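PDB 6JUA: tyrosinase from Aspergillus oryzae, which probably hydroxylates L-tyrosine and oxidises L-dopa to L-dopaquinone with molecular oxygen at a dinuclear copper centre. Local coordinates for residues G69-P74 with T105-Y110; I476-Y481 with G512-F517. The protein carries 1 engineered substitution. All blocks are in the same frame, centred on the assembly; numbering follows the deposited sequence.

Contact 1 of 2, residues G69-P74 with T105-Y110. With CU (copper (II) ion), chain E; PER (peroxide ion), chain G.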
loop_
_atom_site.group_PDB
_atom_site.type_symbol
_atom_site.label_atom_id
_atom_site.label_comp_id
_atom_site.label_asym_id
_atom_site.label_seq_id
_atom_site.Cartn_x
_atom_site.Cartn_y
_atom_site.Cartn_z
ATOM N N GLY B 69 18.522 -8.362 15.437
ATOM C CA GLY B 69 18.746 -7.780 16.748
ATOM C C GLY B 69 20.158 -7.280 16.965
ATOM O O GLY B 69 20.398 -6.357 17.760
ATOM N N ILE B 70 21.126 -7.899 16.295
ATOM C CA ILE B 70 22.522 -7.484 16.405
ATOM C C ILE B 70 22.706 -6.007 16.047
ATOM O O ILE B 70 23.500 -5.296 16.677
ATOM C CB ILE B 70 23.427 -8.327 15.494
ATOM C CG1 ILE B 70 23.573 -9.789 15.943
ATOM C CG2 ILE B 70 24.796 -7.672 15.341
ATOM C CD1 ILE B 70 24.138 -10.707 14.869
ATOM N N HIS B 71 21.982 -5.581 15.010
ATOM C CA HIS B 71 22.140 -4.242 14.461
ATOM C C HIS B 71 21.652 -3.151 15.399
ATOM O O HIS B 71 22.155 -2.027 15.332
ATOM C CB HIS B 71 21.427 -4.203 13.104
ATOM C CG HIS B 71 21.642 -2.947 12.323
ATOM N ND1 HIS B 71 20.683 -1.966 12.209
ATOM C CD2 HIS B 71 22.698 -2.499 11.603
ATOM C CE1 HIS B 71 21.136 -0.964 11.458
ATOM N NE2 HIS B 71 22.364 -1.275 11.073
ATOM N N GLY B 72 20.709 -3.387 16.298
ATOM C CA GLY B 72 20.034 -2.336 17.039
ATOM C C GLY B 72 19.201 -2.831 18.208
ATOM O O GLY B 72 19.693 -3.675 18.974
ATOM N N ALA B 73 17.981 -2.321 18.338
ATOM C CA ALA B 73 17.044 -2.784 19.365
ATOM C C ALA B 73 16.730 -4.261 19.156
ATOM O O ALA B 73 16.652 -4.698 18.000
ATOM C CB ALA B 73 15.741 -1.996 19.287
ATOM N N PRO B 74 16.488 -5.041 20.203
ATOM C CA PRO B 74 16.481 -4.593 21.596
ATOM C C PRO B 74 17.787 -4.559 22.379
ATOM O O PRO B 74 17.793 -4.549 23.631
ATOM C CB PRO B 74 15.535 -5.636 22.227
ATOM C CG PRO B 74 15.867 -6.891 21.472
ATOM C CD PRO B 74 16.083 -6.453 20.039
ATOM N N THR B 105 32.827 -1.874 6.371
ATOM C CA THR B 105 33.430 -3.168 6.705
ATOM C C THR B 105 32.649 -3.886 7.796
ATOM O O THR B 105 32.514 -5.116 7.714
ATOM C CB THR B 105 34.907 -3.001 7.098
ATOM O OG1 THR B 105 35.030 -2.008 8.125
ATOM C CG2 THR B 105 35.702 -2.504 5.901
ATOM N N TRP B 106 32.089 -3.168 8.771
ATOM C CA TRP B 106 31.185 -3.765 9.744
ATOM C C TRP B 106 29.997 -4.385 8.997
ATOM O O TRP B 106 29.689 -5.560 9.223
ATOM C CB TRP B 106 30.651 -2.789 10.801
ATOM C CG TRP B 106 29.937 -3.508 11.916
ATOM C CD1 TRP B 106 30.479 -3.944 13.093
ATOM C CD2 TRP B 106 28.548 -3.866 11.964
ATOM N NE1 TRP B 106 29.515 -4.555 13.864
ATOM C CE2 TRP B 106 28.318 -4.521 13.193
ATOM C CE3 TRP B 106 27.482 -3.684 11.078
ATOM C CZ2 TRP B 106 27.055 -5.002 13.542
ATOM C CZ3 TRP B 106 26.231 -4.159 11.415
ATOM C CH2 TRP B 106 26.024 -4.815 12.644
ATOM N N HIS B 107 29.387 -3.622 8.075
ATOM C CA HIS B 107 28.236 -4.182 7.350
ATOM C C HIS B 107 28.643 -5.259 6.350
ATOM O O HIS B 107 27.823 -6.174 6.083
ATOM C CB HIS B 107 27.411 -3.067 6.695
ATOM C CG HIS B 107 26.681 -2.181 7.674
ATOM N ND1 HIS B 107 27.272 -1.122 8.338
ATOM C CD2 HIS B 107 25.393 -2.205 8.106
ATOM C CE1 HIS B 107 26.382 -0.544 9.129
ATOM N NE2 HIS B 107 25.225 -1.177 9.006
ATOM N N ARG B 108 29.855 -5.248 5.797
ATOM C CA ARG B 108 30.312 -6.341 4.917
ATOM C C ARG B 108 30.261 -7.670 5.663
ATOM O O ARG B 108 29.769 -8.669 5.145
ATOM C CB ARG B 108 31.726 -6.098 4.395
ATOM C CG ARG B 108 32.406 -7.238 3.663
ATOM C CD ARG B 108 33.590 -6.824 2.793
ATOM N NE ARG B 108 33.166 -6.009 1.653
ATOM C CZ ARG B 108 33.970 -5.289 0.881
ATOM N NH1 ARG B 108 35.285 -5.292 1.115
ATOM N NH2 ARG B 108 33.499 -4.567 -0.136
ATOM N N VAL B 109 30.781 -7.679 6.899
ATOM C CA VAL B 109 30.728 -8.897 7.699
ATOM C C VAL B 109 29.289 -9.276 8.056
ATOM O O VAL B 109 28.921 -10.459 8.057
ATOM C CB VAL B 109 31.556 -8.773 8.992
ATOM C CG1 VAL B 109 31.559 -10.105 9.730
ATOM C CG2 VAL B 109 32.995 -8.342 8.685
ATOM N N TYR B 110 28.445 -8.302 8.377
ATOM C CA TYR B 110 27.061 -8.594 8.760
ATOM C C TYR B 110 26.295 -9.274 7.630
ATOM O O TYR B 110 25.544 -10.222 7.869
ATOM C CB TYR B 110 26.354 -7.302 9.123
ATOM C CG TYR B 110 25.066 -7.334 9.885
ATOM C CD1 TYR B 110 24.767 -8.311 10.824
ATOM C CD2 TYR B 110 24.136 -6.315 9.683
ATOM C CE1 TYR B 110 23.567 -8.299 11.520
ATOM C CE2 TYR B 110 22.949 -6.275 10.372
ATOM C CZ TYR B 110 22.669 -7.271 11.290
ATOM O OH TYR B 110 21.476 -7.224 11.967
HETATM CU CU CU E . 23.386 -0.104 9.779
HETATM O O1 PER G . 23.073 0.986 8.234
HETATM O O2 PER G . 21.929 0.088 8.424
#
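His-71 and His-107 meet through copper: NE2 of His-71 lies 2.0 Å from the metal and NE2 of His-107 2.3 Å, and the two rings confront each other rim to rim with their planes at 65°. Imidazole suits both places because its NE2 can bind the metal while the rest of the ring is held by protein. ND1 of His-107 is hydrogen-bonded to the carbonyl of Phe-103, one turn back along the helix, which fixes the ring's rotation. CE3 of Trp-106 also sits 3.7 Å above the centre of the His-107 face.

The packing is tightest behind the metal. With chi1 at -172° the His-71 imidazole swings away from the backbone N and out past Tyr-110 to the copper, and the Tyr-110 OH comes within 3.2 Å of the His-71 CB. That hydroxyl is hydrogen-bonded to the carbonyl of Leu-67, so the tyrosine ties helix 103-129 to helix 64-69, while its ring lies rim to rim with that of His-71, the planes nearly parallel (9°) and neither over the other's face. Trp-106 wedges in from the helix: its CZ3 reaches the edge of the His-71 ring, and its CZ2 takes CG2 of Ile-70 at 3.9 Å. The branched, wholly apolar Ile-70 fits this aromatic corner, also laying its CB 4.0 Å from CE1 of Tyr-110.

Beyond His-71 the loop turns away at Gly-72, in a conformation awkward for residues bearing a CB, and no longer touches 105-110. Ala-73 is held instead by Tyr-368, and only the cis-linked Pro-74 is partly exposed.

His-98 is the third protein ligand, and both peroxide oxygens bind this copper: one half of the type 3 dinuclear site characteristic of tyrosinases.

Contact 2 of 2, residues I476-Y481 with G512-F517. With PER (peroxide ion), chain G.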
loop_
_atom_site.group_PDB
_atom_site.type_symbol
_atom_site.label_atom_id
_atom_site.label_comp_id
_atom_site.label_asym_id
_atom_site.label_seq_id
_atom_site.Cartn_x
_atom_site.Cartn_y
_atom_site.Cartn_z
ATOM N N ILE B 476 26.264 19.873 2.324
ATOM C CA ILE B 476 25.393 19.827 3.488
ATOM C C ILE B 476 26.123 19.220 4.690
ATOM O O ILE B 476 26.606 18.087 4.623
ATOM C CB ILE B 476 24.107 19.013 3.232
ATOM C CG1 ILE B 476 23.298 19.440 2.002
ATOM C CG2 ILE B 476 23.219 19.032 4.473
ATOM C CD1 ILE B 476 23.757 18.743 0.734
ATOM N N ARG B 477 26.213 19.979 5.774
ATOM C CA ARG B 477 26.845 19.557 7.014
ATOM C C ARG B 477 25.931 19.797 8.211
ATOM O O ARG B 477 25.360 20.883 8.328
ATOM C CB ARG B 477 28.151 20.327 7.250
ATOM C CG ARG B 477 28.912 19.795 8.463
ATOM C CD ARG B 477 30.404 20.078 8.348
ATOM N NE ARG B 477 30.688 21.511 8.486
ATOM C CZ ARG B 477 31.845 22.081 8.194
ATOM N NH1 ARG B 477 32.875 21.377 7.746
ATOM N NH2 ARG B 477 31.979 23.390 8.362
ATOM N N TYR B 478 25.790 18.792 9.066
ATOM C CA TYR B 478 24.873 18.803 10.204
ATOM C C TYR B 478 25.390 17.924 11.338
ATOM O O TYR B 478 26.348 17.164 11.172
ATOM C CB TYR B 478 23.472 18.368 9.742
ATOM C CG TYR B 478 23.466 16.930 9.261
ATOM C CD1 TYR B 478 23.836 16.651 7.950
ATOM C CD2 TYR B 478 23.126 15.866 10.090
ATOM C CE1 TYR B 478 23.858 15.358 7.460
ATOM C CE2 TYR B 478 23.152 14.567 9.600
ATOM C CZ TYR B 478 23.511 14.316 8.297
ATOM O OH TYR B 478 23.539 13.022 7.818
ATOM N N SER B 479 24.784 18.037 12.518
ATOM C CA SER B 479 25.098 17.152 13.639
ATOM C C SER B 479 24.000 16.104 13.780
ATOM O O SER B 479 22.822 16.445 13.878
ATOM C CB SER B 479 25.260 17.916 14.951
ATOM O OG SER B 479 25.209 17.031 16.062
ATOM N N ARG B 480 24.365 14.824 13.777
ATOM C CA ARG B 480 23.343 13.787 13.877
ATOM C C ARG B 480 22.631 13.829 15.226
ATOM O O ARG B 480 21.595 13.172 15.400
ATOM C CB ARG B 480 23.962 12.404 13.661
ATOM C CG ARG B 480 24.992 11.998 14.703
ATOM C CD ARG B 480 25.913 10.932 14.141
ATOM N NE ARG B 480 26.747 10.276 15.158
ATOM C CZ ARG B 480 26.328 9.191 15.803
ATOM N NH1 ARG B 480 25.123 8.693 15.536
ATOM N NH2 ARG B 480 27.089 8.600 16.704
ATOM N N TYR B 481 23.188 14.566 16.175
ATOM C CA TYR B 481 22.712 14.657 17.543
ATOM C C TYR B 481 21.764 15.841 17.740
ATOM O O TYR B 481 21.325 16.090 18.864
ATOM C CB TYR B 481 23.883 14.843 18.511
ATOM C CG TYR B 481 24.936 13.774 18.604
ATOM C CD1 TYR B 481 24.741 12.635 19.376
ATOM C CD2 TYR B 481 26.159 13.888 17.948
ATOM C CE1 TYR B 481 25.707 11.657 19.472
ATOM C CE2 TYR B 481 27.129 12.911 18.039
ATOM C CZ TYR B 481 26.903 11.789 18.802
ATOM O OH TYR B 481 27.853 10.800 18.914
ATOM N N GLY B 512 16.267 18.745 -3.575
ATOM C CA GLY B 512 16.658 17.444 -3.052
ATOM C C GLY B 512 16.706 17.364 -1.542
ATOM O O GLY B 512 16.511 18.350 -0.828
ATOM N N SER B 513 16.964 16.146 -1.044
ATOM C CA SER B 513 16.910 15.884 0.387
ATOM C C SER B 513 18.154 15.162 0.894
ATOM O O SER B 513 18.817 14.448 0.140
ATOM C CB SER B 513 15.670 15.055 0.735
ATOM O OG SER B 513 15.743 13.728 0.237
ATOM N N VAL B 514 18.409 15.352 2.180
ATOM C CA VAL B 514 19.435 14.681 2.970
ATOM C C VAL B 514 18.824 14.100 4.239
ATOM O O VAL B 514 18.164 14.803 5.017
ATOM C CB VAL B 514 20.572 15.659 3.334
ATOM C CG1 VAL B 514 21.523 15.055 4.358
ATOM C CG2 VAL B 514 21.365 16.097 2.096
ATOM N N PHE B 515 18.987 12.803 4.486
ATOM C CA PHE B 515 18.336 12.164 5.627
ATOM C C PHE B 515 19.305 11.834 6.759
ATOM O O PHE B 515 20.298 11.144 6.561
ATOM C CB PHE B 515 17.627 10.855 5.225
ATOM C CG PHE B 515 16.758 10.302 6.328
ATOM C CD1 PHE B 515 15.679 11.040 6.803
ATOM C CD2 PHE B 515 17.005 9.060 6.908
ATOM C CE1 PHE B 515 14.874 10.555 7.820
ATOM C CE2 PHE B 515 16.191 8.563 7.915
ATOM C CZ PHE B 515 15.127 9.316 8.380
ATOM N N ASN B 516 18.990 12.274 7.972
ATOM C CA ASN B 516 19.754 11.899 9.149
ATOM C C ASN B 516 19.262 10.557 9.690
ATOM O O ASN B 516 18.353 10.479 10.522
ATOM C CB ASN B 516 19.654 12.984 10.227
ATOM C CG ASN B 516 20.361 12.575 11.507
ATOM O OD1 ASN B 516 21.339 11.819 11.473
ATOM N ND2 ASN B 516 19.904 13.054 12.647
ATOM N N PHE B 517 19.870 9.480 9.209
ATOM C CA PHE B 517 19.495 8.114 9.560
ATOM C C PHE B 517 20.053 7.723 10.922
ATOM O O PHE B 517 19.393 7.065 11.730
ATOM C CB PHE B 517 20.003 7.157 8.476
ATOM C CG PHE B 517 19.762 5.695 8.726
ATOM C CD1 PHE B 517 18.484 5.163 8.710
ATOM C CD2 PHE B 517 20.824 4.838 8.959
ATOM C CE1 PHE B 517 18.277 3.815 8.930
ATOM C CE2 PHE B 517 20.637 3.485 9.185
ATOM C CZ PHE B 517 19.348 2.959 9.164
HETATM O O1 PER G . 23.073 0.986 8.234
HETATM O O2 PER G . 21.929 0.088 8.424
HETATM O O HOH W 1 22.734 11.544 5.430
HETATM O O HOH W 2 23.038 10.981 9.387
#
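Strands 476-478 and 512-516 run in roughly the same direction, their axes 9.5 Å apart at closest and inclined by 27°, so they meet through side chains while their backbone bonds go to other strands. At the start, Ile-476 and Val-514 reach for each other tip to tip, CD1 to CG2 at 3.8 Å; branched aliphatics suit the buried interface between strands not bonded to each other. The other Val-514 methyl, CG1, touches CE1 of Tyr-478 obliquely.

Tyr-478 has its CG between the backbone N and the carbonyl carbon (chi1 65°), and the ring's length from CB to OH carries the hydroxyl toward 512-516. Two waters finish the span. One joins the hydroxyl to Phe-515 O, donating to that oxygen at 2.7 Å. The second lies in the ring plane, its oxygen 2.6 Å from Tyr-478 OH, and donates to OD1 of Asn-516.

Asparagine suits its place because its amide can donate and accept together. While OD1 takes the water, Asn-516 ND2 gives a fairly straight bond (156°) to Arg-480 O at 3.2 Å, coming in well tilted from the carbonyl plane. Next along the chain, Phe-517 stacks on the copper ligand His-336, and its CE2 lies 3.6 Å from peroxide O1.

Apolar packing thus gives way to a hydrated polar network just before the phenylalanine, consistent with a C-terminal domain that brings this ring to the active site of the pro-enzyme.

Contact 1 closes before contact 2 opens along the chain. The first lies within the common central domain, between helix 103-129 and the loop after helix 64-69; the second belongs to the C-terminal domain, between strands 470-478 and 510-516, which are not neighbours in their mixed sheet. Their centres are 22 Å apart and their nearest atoms about 5 Å, without touching. Peroxide is what they share: 69-74 and 105-110 supply ligands of one copper, while 512-517 brings a phenylalanine to the bound oxygen. Two distant parts of the sequence therefore converge on one pocket, as expected of a pro-tyrosinase whose C-terminal domain covers its dinuclear centre.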